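Local structure of BT_2262 (uncharacterised lipoprotein) (Bacteroides thetaiotaomicron, 5FQ8) at residues E23-K29 and T84-N90; F136-Y141 and L204-I208; D150-K156 and E169-W175; T191-W196 and I208-Q212. The protein is of unknown individual function but is a lipoprotein found as part of an outer-membrane SusCD nutrient-importer complex, and so probably assists nutrient uptake. The contacts are given in a common frame with arbitrary orientation. Numbering follows the deposited sequence.

Three of the four contacts build the C-terminal domain, and interaction 1 belongs to the Ig-like domain that precedes it in sequence. Interaction 1 stands apart: its centre is 19 to 23 Å from those of the others, without touching any of them. Interactions 2, 3 and 4 all reach one large antiparallel sheet. The loop 136-141 joins them: F136 N lies 2.9 Å from M153 O of interaction 3, and F136 O lies 2.6 Å from W196 NE1 of interaction 4. I208 is shared by interactions 2 and 4. Interactions 3 and 4 have centres 20 Å apart and do not touch. At interactions 2 and 3 the surface also meets a neighbouring lipoprotein chain.

Interaction 1 of 4, residues E23-K29 and T84-N90; sequences EKIVLEK and TVYVADN
A parallel strand pair closes one edge of the mixed sheet in the Ig-like domain: 24-27 is an outermost strand, 84-87 its inner neighbour. The extended segments run at 20°, axes 4.6 Å apart at closest. K24 pairs with T84, I25 with V85, V26 with Y86 and L27 with V87. In the parallel manner I25 bonds the neighbours of its partner V85 (I25 N to T84 O 2.9 Å, Y86 N to I25 O 2.7 Å) and L27 those of V87 (L27 N to Y86 O 2.8 Å, A88 N to L27 O 3.0 Å); E23 O accepts from T84 N (3.0 Å).

Y86 is the most covered residue here. Its m rotamer (chi2 87°) lays the ring beside strand 24-27 on the face it shares with K24 and V26; V26 CG2 meets Y86 CB at 3.9 Å and K24 CE lies 4.0 Å from Y86 OH. V122 of strand 120-125 touches all three side chains, so this face looks onto the C-terminal domain. The other face carries I25, L27, V85 and V87, with L27 CD1 4.0 Å from V85 CG1 and F33 packed on L27 and V85.

Beyond the strands K29, nearly as covered, runs its side chain, t through chi3, past A88 and then outward. K29 CB sits 3.7 Å from A88 O, and K29 CA 3.9 Å from V87 CG1.

Interaction 2 of 4, residues F136-Y141 and L204-I208; sequences FLGGWY and LSFDI
This is loop-on-sheet packing in the C-terminal domain: the irregular loop 136-141, between strands 130-133 and 154-159, lies over strand 204-211. No hydrogen bond links the two segments, and the backbones stay well apart, with CA atoms 7.3 Å apart for L137 and F206 and 6.6 Å for G138 and I208.

The aromatic contact is between F206 (m, chi2 87°) and W140 (t). F206 CE2 sits over one face of the indole; the five-membered ring and the phenyl ring have centroids 4.4 Å apart and planes at 48°, an oblique pairing.

Leucine side chains add to it: L137 CD2 packs 3.9 Å from F206 CE1, and L204 CD1 lies 3.3 Å from the hydroxyl oxygen Y141 OH. Y141 also meets W175 edge-to-face, and both Y141 and L204 pack on polar side chains of a neighbouring lipoprotein chain.

Close backbone contact falls to I208. G138 has positive phi (57°), and a CB there would clash with I208 CD1, which lies 3.3 Å from G138 N.

Interaction 3 of 4, residues D150-K156 and E169-W175; sequences DYAMVGK and ESYVAGW
An antiparallel beta hairpin in the C-terminal domain, of strands 154-159 and 165-171, is seen here at its open end, where the two segments extend past the regular pairing into loops packed against each other. Strands 154-156 and 169-171 run at 175°, with axes 4.4 Å apart at closest. V154 with Y171 and K156 with E169 are hydrogen-bonded pairs, and G155 with S170 between them is a non-hydrogen-bonded pair.

Y171 N donates to V154 O and K156 N to E169 O, both at 3.0 Å. The return bonds are weak: V154 N to Y171 O at 3.1 Å and E169 N to K156 O at 3.3 Å. The extended G155 (161/-175) brings its CA to 4.0 Å from S170 CA and 3.0 Å from E169 O; a CB would clash with both.

Further out, M153 (t) packs on V172, with M153 CB 3.6 Å from V172 CG2, and M153 CE comes to 3.6 Å from S170 CB. M153 also packs on F136 and V198, tying the hairpin to the domain interior. G174 turns segment 169-175 with positive phi (98°) into W175. W175 also touches Y141 and the backbone of a neighbouring lipoprotein chain. Y151 (m) points its edge at the face of the W175 six-membered ring, a T-shaped stack with centroids 5.0 Å apart, planes at 81° and Y151 CE2 3.8 Å from W175 CE2.

Interaction 4 of 4, residues T191-W196 and I208-Q212; sequences TGTLKW and IIVKQ
V210 N donates to L194 O at 3.2 Å and W196 N to I208 O at 3.3 Å, the latter almost linear at 177°; a weak return bond from L194 N to V210 O also measures 3.3 Å. These join the antiparallel hairpin strands 193-200 and 204-211 (here at 167°, axes 4.9 Å apart). L194 with V210 is a hydrogen-bonded pair, K195 with I209 a non-hydrogen-bonded one. At the far end K211 NZ makes a weak bond to T191 O (3.0 Å), and T191 OG1 accepts from T193 N at 2.5 Å, an ST turn within which the T191-G192 peptide bond is cis.

On the face of T193, K195, I209 and K211, I209 CD1 lies 3.9 Å from K195 CB. On that of L194 and V210, W196 (p) brings CH2 to 3.9 Å from V210 CG1 and CZ2 to 3.4 Å from I208 CD1; W196 NE1 bonds F136 O. One face, partly exposed, thus mixes polar and apolar side chains, while the other is buried and largely apolar.

Interaction 1 of 4, residues E23-K29 and T84-N90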
# COMPACT_ATOMS: atom_id res chain seq x y z
N GLU G 23 36.40 -26.14 -40.79
CA GLU G 23 37.55 -25.72 -40.00
C GLU G 23 38.76 -26.61 -40.27
O GLU G 23 39.88 -26.12 -40.36
CB GLU G 23 37.20 -25.73 -38.52
CG GLU G 23 38.35 -25.38 -37.61
CD GLU G 23 38.00 -25.48 -36.16
OE1 GLU G 23 36.89 -25.96 -35.85
OE2 GLU G 23 38.83 -25.07 -35.32
N LYS G 24 38.54 -27.92 -40.38
CA LYS G 24 39.59 -28.87 -40.69
C LYS G 24 39.31 -29.49 -42.05
O LYS G 24 38.17 -29.86 -42.35
CB LYS G 24 39.69 -29.95 -39.61
CG LYS G 24 39.97 -29.41 -38.22
CD LYS G 24 40.08 -30.53 -37.20
CE LYS G 24 40.63 -30.03 -35.87
NZ LYS G 24 39.79 -28.96 -35.25
N ILE G 25 40.35 -29.59 -42.87
CA ILE G 25 40.24 -30.07 -44.24
C ILE G 25 41.35 -31.09 -44.47
O ILE G 25 42.49 -30.89 -44.05
CB ILE G 25 40.35 -28.92 -45.25
CG1 ILE G 25 39.09 -28.06 -45.20
CG2 ILE G 25 40.60 -29.45 -46.64
CD1 ILE G 25 39.08 -26.97 -46.22
N VAL G 26 41.01 -32.19 -45.13
CA VAL G 26 41.98 -33.22 -45.44
C VAL G 26 42.01 -33.42 -46.94
O VAL G 26 41.00 -33.78 -47.55
CB VAL G 26 41.67 -34.53 -44.71
CG1 VAL G 26 42.62 -35.61 -45.16
CG2 VAL G 26 41.77 -34.33 -43.22
N LEU G 27 43.17 -33.18 -47.54
CA LEU G 27 43.37 -33.31 -48.97
C LEU G 27 44.46 -34.33 -49.24
O LEU G 27 45.33 -34.57 -48.39
CB LEU G 27 43.77 -31.98 -49.60
CG LEU G 27 42.97 -30.71 -49.33
CD1 LEU G 27 43.77 -29.53 -49.82
CD2 LEU G 27 41.64 -30.76 -50.02
N GLU G 28 44.42 -34.94 -50.42
CA GLU G 28 45.43 -35.92 -50.79
C GLU G 28 46.60 -35.23 -51.48
O GLU G 28 46.46 -34.17 -52.08
CB GLU G 28 44.84 -36.99 -51.71
CG GLU G 28 43.66 -37.75 -51.12
CD GLU G 28 43.34 -39.01 -51.89
OE1 GLU G 28 44.26 -39.61 -52.48
OE2 GLU G 28 42.15 -39.41 -51.90
N LYS G 29 47.77 -35.86 -51.38
CA LYS G 29 48.97 -35.29 -51.97
C LYS G 29 48.75 -35.02 -53.45
O LYS G 29 48.39 -35.92 -54.21
CB LYS G 29 50.15 -36.23 -51.77
CG LYS G 29 51.46 -35.71 -52.36
CD LYS G 29 52.57 -36.75 -52.22
CE LYS G 29 53.89 -36.27 -52.80
NZ LYS G 29 54.48 -37.29 -53.71
N THR G 84 42.82 -25.57 -40.43
CA THR G 84 43.90 -26.55 -40.47
C THR G 84 43.71 -27.49 -41.65
O THR G 84 42.65 -28.11 -41.79
CB THR G 84 43.92 -27.36 -39.18
OG1 THR G 84 43.90 -26.47 -38.06
CG2 THR G 84 45.17 -28.20 -39.13
N VAL G 85 44.74 -27.62 -42.48
CA VAL G 85 44.69 -28.44 -43.68
C VAL G 85 45.68 -29.58 -43.54
O VAL G 85 46.85 -29.34 -43.23
CB VAL G 85 44.99 -27.61 -44.94
CG1 VAL G 85 45.07 -28.50 -46.14
CG2 VAL G 85 43.92 -26.58 -45.14
N TYR G 86 45.21 -30.81 -43.77
CA TYR G 86 46.02 -32.01 -43.65
C TYR G 86 46.22 -32.66 -45.01
O TYR G 86 45.33 -32.65 -45.86
CB TYR G 86 45.37 -33.02 -42.71
CG TYR G 86 45.04 -32.51 -41.33
CD1 TYR G 86 43.83 -31.87 -41.08
CD2 TYR G 86 45.91 -32.70 -40.27
CE1 TYR G 86 43.52 -31.41 -39.81
CE2 TYR G 86 45.60 -32.25 -39.00
CZ TYR G 86 44.40 -31.61 -38.78
OH TYR G 86 44.09 -31.15 -37.52
N VAL G 87 47.40 -33.25 -45.21
CA VAL G 87 47.79 -33.82 -46.50
C VAL G 87 48.12 -35.30 -46.33
O VAL G 87 48.88 -35.66 -45.42
CB VAL G 87 49.00 -33.06 -47.09
CG1 VAL G 87 49.24 -33.49 -48.51
CG2 VAL G 87 48.75 -31.58 -47.04
N ALA G 88 47.58 -36.13 -47.21
CA ALA G 88 47.79 -37.58 -47.14
C ALA G 88 49.09 -37.98 -47.81
O ALA G 88 49.90 -37.14 -48.21
CB ALA G 88 46.60 -38.30 -47.75
N ASP G 89 49.32 -39.28 -47.95
CA ASP G 89 50.57 -39.81 -48.48
C ASP G 89 50.46 -40.34 -49.89
O ASP G 89 51.50 -40.67 -50.48
CB ASP G 89 51.09 -40.92 -47.56
CG ASP G 89 52.48 -41.40 -47.94
OD1 ASP G 89 53.46 -40.78 -47.48
OD2 ASP G 89 52.59 -42.39 -48.69
N ASN G 90 49.24 -40.46 -50.43
CA ASN G 90 48.94 -40.90 -51.80
C ASN G 90 48.88 -42.42 -51.91
O ASN G 90 48.11 -42.95 -52.71
CB ASN G 90 49.95 -40.34 -52.81
CG ASN G 90 49.30 -39.58 -53.94
OD1 ASN G 90 48.11 -39.25 -53.87
ND2 ASN G 90 50.06 -39.30 -54.98

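Interaction 2 of 4, residues F136-Y141 and L204-I208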
# COMPACT_ATOMS: atom_id res chain seq x y z
N PHE G 136 43.09 -39.93 -29.96
CA PHE G 136 42.80 -41.33 -29.67
C PHE G 136 41.58 -41.50 -28.78
O PHE G 136 41.08 -42.62 -28.67
CB PHE G 136 43.98 -41.99 -28.98
CG PHE G 136 44.90 -42.72 -29.91
CD1 PHE G 136 44.45 -43.78 -30.66
CD2 PHE G 136 46.23 -42.35 -30.00
CE1 PHE G 136 45.30 -44.46 -31.50
CE2 PHE G 136 47.09 -43.02 -30.84
CZ PHE G 136 46.63 -44.07 -31.59
N LEU G 137 41.13 -40.45 -28.12
CA LEU G 137 40.03 -40.55 -27.17
C LEU G 137 38.69 -40.17 -27.78
O LEU G 137 37.71 -40.04 -27.05
CB LEU G 137 40.29 -39.68 -25.95
CG LEU G 137 41.60 -39.83 -25.18
CD1 LEU G 137 41.63 -38.87 -24.01
CD2 LEU G 137 41.80 -41.25 -24.70
N GLY G 138 38.62 -39.99 -29.10
CA GLY G 138 37.35 -39.68 -29.72
C GLY G 138 36.69 -38.44 -29.18
O GLY G 138 35.47 -38.28 -29.30
N GLY G 139 37.46 -37.55 -28.56
CA GLY G 139 36.92 -36.31 -28.03
C GLY G 139 36.23 -36.46 -26.69
O GLY G 139 35.23 -35.78 -26.45
N TRP G 140 36.74 -37.33 -25.81
CA TRP G 140 36.14 -37.46 -24.50
C TRP G 140 36.44 -36.24 -23.63
O TRP G 140 35.65 -35.91 -22.74
CB TRP G 140 36.61 -38.73 -23.80
CG TRP G 140 36.31 -38.76 -22.34
CD1 TRP G 140 37.22 -38.71 -21.32
CD2 TRP G 140 35.02 -38.82 -21.72
NE1 TRP G 140 36.57 -38.76 -20.11
CE2 TRP G 140 35.22 -38.82 -20.33
CE3 TRP G 140 33.72 -38.88 -22.22
CZ2 TRP G 140 34.16 -38.87 -19.42
CZ3 TRP G 140 32.67 -38.93 -21.31
CH2 TRP G 140 32.90 -38.92 -19.93
N TYR G 141 37.56 -35.58 -23.87
CA TYR G 141 37.87 -34.32 -23.21
C TYR G 141 37.85 -33.14 -24.16
O TYR G 141 37.36 -32.07 -23.78
CB TYR G 141 39.25 -34.41 -22.55
CG TYR G 141 39.37 -35.44 -21.45
CD1 TYR G 141 38.46 -35.48 -20.41
CD2 TYR G 141 40.39 -36.37 -21.47
CE1 TYR G 141 38.58 -36.43 -19.41
CE2 TYR G 141 40.51 -37.32 -20.48
CZ TYR G 141 39.60 -37.34 -19.45
OH TYR G 141 39.73 -38.30 -18.46
N LEU G 204 41.53 -45.30 -16.07
CA LEU G 204 40.59 -44.90 -17.10
C LEU G 204 40.78 -45.76 -18.34
O LEU G 204 41.87 -46.29 -18.58
CB LEU G 204 40.75 -43.42 -17.47
CG LEU G 204 39.80 -42.42 -16.82
CD1 LEU G 204 40.40 -41.05 -16.84
CD2 LEU G 204 38.47 -42.40 -17.54
N SER G 205 39.71 -45.91 -19.12
CA SER G 205 39.77 -46.54 -20.44
C SER G 205 38.43 -46.37 -21.13
O SER G 205 37.39 -46.29 -20.49
CB SER G 205 40.12 -48.03 -20.35
OG SER G 205 38.95 -48.80 -20.22
N PHE G 206 38.48 -46.33 -22.46
CA PHE G 206 37.30 -46.09 -23.29
C PHE G 206 37.23 -47.17 -24.36
O PHE G 206 38.16 -47.94 -24.55
CB PHE G 206 37.35 -44.70 -23.93
CG PHE G 206 37.70 -43.61 -22.96
CD1 PHE G 206 39.02 -43.29 -22.70
CD2 PHE G 206 36.70 -42.91 -22.30
CE1 PHE G 206 39.34 -42.29 -21.81
CE2 PHE G 206 37.02 -41.92 -21.41
CZ PHE G 206 38.34 -41.61 -21.16
N ASP G 207 36.10 -47.22 -25.06
CA ASP G 207 35.87 -48.25 -26.07
C ASP G 207 35.28 -47.63 -27.34
O ASP G 207 34.16 -47.92 -27.77
CB ASP G 207 34.96 -49.35 -25.51
CG ASP G 207 33.58 -48.84 -25.15
OD1 ASP G 207 33.34 -47.61 -25.23
OD2 ASP G 207 32.72 -49.67 -24.80
N ILE G 208 36.05 -46.77 -28.00
CA ILE G 208 35.47 -45.96 -29.05
C ILE G 208 35.64 -46.61 -30.41
O ILE G 208 36.38 -47.59 -30.56
CB ILE G 208 36.06 -44.54 -29.04
CG1 ILE G 208 37.38 -44.50 -29.79
CG2 ILE G 208 36.30 -44.07 -27.61
CD1 ILE G 208 37.99 -43.14 -29.78

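Interaction 3 of 4, residues D150-K156 and E169-W175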
# COMPACT_ATOMS: atom_id res chain seq x y z
N ASP G 150 44.08 -29.03 -26.53
CA ASP G 150 45.19 -29.46 -25.69
C ASP G 150 44.87 -30.76 -24.99
O ASP G 150 45.75 -31.61 -24.80
CB ASP G 150 45.52 -28.38 -24.66
CG ASP G 150 46.29 -27.24 -25.25
OD1 ASP G 150 47.03 -27.49 -26.22
OD2 ASP G 150 46.16 -26.11 -24.76
N TYR G 151 43.61 -30.97 -24.65
CA TYR G 151 43.19 -32.22 -24.03
C TYR G 151 42.67 -33.22 -25.04
O TYR G 151 41.66 -33.89 -24.82
CB TYR G 151 42.15 -31.92 -22.96
CG TYR G 151 42.65 -30.96 -21.90
CD1 TYR G 151 42.61 -29.59 -22.11
CD2 TYR G 151 43.18 -31.42 -20.71
CE1 TYR G 151 43.08 -28.70 -21.17
CE2 TYR G 151 43.64 -30.55 -19.75
CZ TYR G 151 43.59 -29.18 -19.99
OH TYR G 151 44.05 -28.30 -19.05
N ALA G 152 43.34 -33.31 -26.18
CA ALA G 152 43.15 -34.37 -27.15
C ALA G 152 44.42 -35.19 -27.23
O ALA G 152 45.52 -34.65 -27.09
CB ALA G 152 42.80 -33.81 -28.53
N MET G 153 44.29 -36.50 -27.44
CA MET G 153 45.43 -37.41 -27.36
C MET G 153 45.98 -37.66 -28.76
O MET G 153 45.57 -38.59 -29.45
CB MET G 153 45.03 -38.70 -26.68
CG MET G 153 46.20 -39.63 -26.43
SD MET G 153 45.72 -41.05 -25.46
CE MET G 153 46.34 -42.33 -26.52
N VAL G 154 46.93 -36.83 -29.17
CA VAL G 154 47.53 -36.95 -30.49
C VAL G 154 48.46 -38.15 -30.51
O VAL G 154 48.75 -38.73 -29.46
CB VAL G 154 48.27 -35.66 -30.89
CG1 VAL G 154 47.33 -34.48 -30.81
CG2 VAL G 154 49.46 -35.45 -29.99
N GLY G 155 48.94 -38.53 -31.68
CA GLY G 155 49.90 -39.61 -31.79
C GLY G 155 49.94 -40.17 -33.20
O GLY G 155 49.30 -39.65 -34.11
N LYS G 156 50.72 -41.24 -33.35
CA LYS G 156 50.84 -41.94 -34.62
C LYS G 156 50.56 -43.42 -34.42
O LYS G 156 50.69 -43.96 -33.32
CB LYS G 156 52.24 -41.75 -35.24
CG LYS G 156 52.78 -40.34 -35.14
CD LYS G 156 53.93 -40.10 -36.10
CE LYS G 156 54.69 -38.83 -35.73
NZ LYS G 156 55.13 -38.03 -36.91
N GLU G 169 53.10 -43.52 -31.05
CA GLU G 169 53.34 -42.40 -30.15
C GLU G 169 51.99 -41.85 -29.72
O GLU G 169 51.00 -42.00 -30.44
CB GLU G 169 54.20 -41.34 -30.84
CG GLU G 169 54.23 -39.95 -30.21
CD GLU G 169 55.19 -39.83 -29.04
OE1 GLU G 169 55.31 -40.80 -28.27
OE2 GLU G 169 55.83 -38.77 -28.91
N SER G 170 51.94 -41.26 -28.53
CA SER G 170 50.73 -40.61 -28.05
C SER G 170 51.11 -39.58 -26.99
O SER G 170 52.03 -39.80 -26.21
CB SER G 170 49.73 -41.60 -27.47
OG SER G 170 49.94 -41.71 -26.07
N TYR G 171 50.37 -38.47 -26.98
CA TYR G 171 50.70 -37.37 -26.08
C TYR G 171 49.48 -36.48 -25.88
O TYR G 171 48.84 -36.07 -26.85
CB TYR G 171 51.86 -36.55 -26.65
CG TYR G 171 52.36 -35.49 -25.72
CD1 TYR G 171 53.13 -35.82 -24.62
CD2 TYR G 171 52.07 -34.15 -25.95
CE1 TYR G 171 53.59 -34.85 -23.76
CE2 TYR G 171 52.53 -33.17 -25.09
CZ TYR G 171 53.29 -33.53 -24.00
OH TYR G 171 53.76 -32.56 -23.14
N VAL G 172 49.18 -36.18 -24.62
CA VAL G 172 48.14 -35.22 -24.24
C VAL G 172 48.82 -34.01 -23.63
O VAL G 172 49.38 -34.10 -22.54
CB VAL G 172 47.13 -35.83 -23.26
CG1 VAL G 172 46.16 -34.76 -22.81
CG2 VAL G 172 46.40 -36.97 -23.89
N ALA G 173 48.75 -32.89 -24.32
CA ALA G 173 49.34 -31.67 -23.79
C ALA G 173 48.48 -31.14 -22.65
O ALA G 173 47.25 -31.16 -22.72
CB ALA G 173 49.47 -30.62 -24.88
N GLY G 174 49.13 -30.70 -21.58
CA GLY G 174 48.43 -30.10 -20.47
C GLY G 174 48.17 -31.03 -19.31
O GLY G 174 47.69 -30.58 -18.27
N TRP G 175 48.47 -32.32 -19.46
CA TRP G 175 48.35 -33.24 -18.34
C TRP G 175 49.60 -34.07 -18.12
O TRP G 175 49.71 -34.69 -17.05
CB TRP G 175 47.15 -34.18 -18.54
CG TRP G 175 45.92 -33.73 -17.81
CD1 TRP G 175 45.86 -32.91 -16.72
CD2 TRP G 175 44.56 -34.06 -18.13
NE1 TRP G 175 44.56 -32.72 -16.34
CE2 TRP G 175 43.74 -33.42 -17.19
CE3 TRP G 175 43.97 -34.85 -19.12
CZ2 TRP G 175 42.36 -33.54 -17.21
CZ3 TRP G 175 42.59 -34.96 -19.14
CH2 TRP G 175 41.80 -34.31 -18.19

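Interaction 4 of 4, residues T191-W196 and I208-Q212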
# COMPACT_ATOMS: atom_id res chain seq x y z
N THR G 191 33.67 -51.55 -43.66
CA THR G 191 32.62 -50.95 -42.84
C THR G 191 32.28 -49.51 -43.25
O THR G 191 31.10 -49.23 -43.44
CB THR G 191 32.97 -50.99 -41.33
OG1 THR G 191 34.38 -51.22 -41.17
CG2 THR G 191 32.17 -52.07 -40.61
N GLY G 192 33.24 -48.59 -43.39
CA GLY G 192 34.64 -48.74 -43.04
C GLY G 192 34.93 -48.05 -41.72
O GLY G 192 34.99 -46.82 -41.65
N THR G 193 35.10 -48.85 -40.66
CA THR G 193 35.30 -48.35 -39.31
C THR G 193 36.59 -48.92 -38.73
O THR G 193 37.08 -49.96 -39.17
CB THR G 193 34.14 -48.75 -38.38
OG1 THR G 193 34.10 -50.18 -38.27
CG2 THR G 193 32.83 -48.27 -38.93
N LEU G 194 37.13 -48.22 -37.74
CA LEU G 194 38.25 -48.72 -36.97
C LEU G 194 37.87 -48.72 -35.49
O LEU G 194 37.29 -47.76 -34.99
CB LEU G 194 39.51 -47.89 -37.19
CG LEU G 194 40.83 -48.63 -36.94
CD1 LEU G 194 41.93 -48.07 -37.81
CD2 LEU G 194 41.24 -48.53 -35.50
N LYS G 195 38.19 -49.82 -34.82
CA LYS G 195 37.90 -50.00 -33.40
C LYS G 195 39.18 -49.83 -32.60
O LYS G 195 40.27 -50.20 -33.06
CB LYS G 195 37.32 -51.39 -33.12
CG LYS G 195 38.26 -52.54 -33.50
CD LYS G 195 38.19 -53.74 -32.56
CE LYS G 195 36.91 -54.53 -32.70
NZ LYS G 195 35.87 -54.04 -31.75
N TRP G 196 39.05 -49.26 -31.41
CA TRP G 196 40.13 -49.36 -30.44
C TRP G 196 39.58 -49.10 -29.06
O TRP G 196 38.57 -48.41 -28.89
CB TRP G 196 41.29 -48.40 -30.77
CG TRP G 196 41.00 -46.92 -30.69
CD1 TRP G 196 40.83 -46.17 -29.57
CD2 TRP G 196 40.89 -46.01 -31.80
NE1 TRP G 196 40.60 -44.86 -29.91
CE2 TRP G 196 40.63 -44.74 -31.27
CE3 TRP G 196 40.98 -46.16 -33.18
CZ2 TRP G 196 40.46 -43.62 -32.08
CZ3 TRP G 196 40.80 -45.05 -33.98
CH2 TRP G 196 40.54 -43.80 -33.43
N ILE G 208 36.05 -46.77 -28.00
CA ILE G 208 35.47 -45.96 -29.05
C ILE G 208 35.64 -46.61 -30.41
O ILE G 208 36.38 -47.59 -30.56
CB ILE G 208 36.06 -44.54 -29.04
CG1 ILE G 208 37.38 -44.50 -29.79
CG2 ILE G 208 36.30 -44.07 -27.61
CD1 ILE G 208 37.99 -43.14 -29.78
N ILE G 209 34.96 -46.06 -31.41
CA ILE G 209 35.00 -46.57 -32.77
C ILE G 209 34.57 -45.44 -33.69
O ILE G 209 33.72 -44.62 -33.33
CB ILE G 209 34.10 -47.82 -32.90
CG1 ILE G 209 34.37 -48.56 -34.21
CG2 ILE G 209 32.63 -47.45 -32.78
CD1 ILE G 209 33.85 -49.98 -34.21
N VAL G 210 35.20 -45.37 -34.86
CA VAL G 210 35.05 -44.21 -35.74
C VAL G 210 34.63 -44.63 -37.14
O VAL G 210 34.95 -45.73 -37.61
CB VAL G 210 36.36 -43.39 -35.80
CG1 VAL G 210 36.84 -43.06 -34.39
CG2 VAL G 210 37.42 -44.14 -36.57
N LYS G 211 33.91 -43.73 -37.80
CA LYS G 211 33.40 -43.94 -39.15
C LYS G 211 33.24 -42.58 -39.82
O LYS G 211 33.00 -41.57 -39.16
CB LYS G 211 32.05 -44.68 -39.14
CG LYS G 211 31.33 -44.69 -40.47
CD LYS G 211 29.91 -45.20 -40.34
CE LYS G 211 29.90 -46.69 -40.11
NZ LYS G 211 30.75 -47.36 -41.14
N GLN G 212 33.38 -42.56 -41.14
CA GLN G 212 33.19 -41.34 -41.91
C GLN G 212 31.72 -40.98 -42.09
O GLN G 212 30.86 -41.44 -41.34
CB GLN G 212 33.86 -41.47 -43.27
CG GLN G 212 35.22 -40.82 -43.31
CD GLN G 212 36.14 -41.49 -44.28
OE1 GLN G 212 35.97 -42.66 -44.61
NE2 GLN G 212 37.13 -40.76 -44.75
OXT GLN G 212 31.38 -40.21 -42.99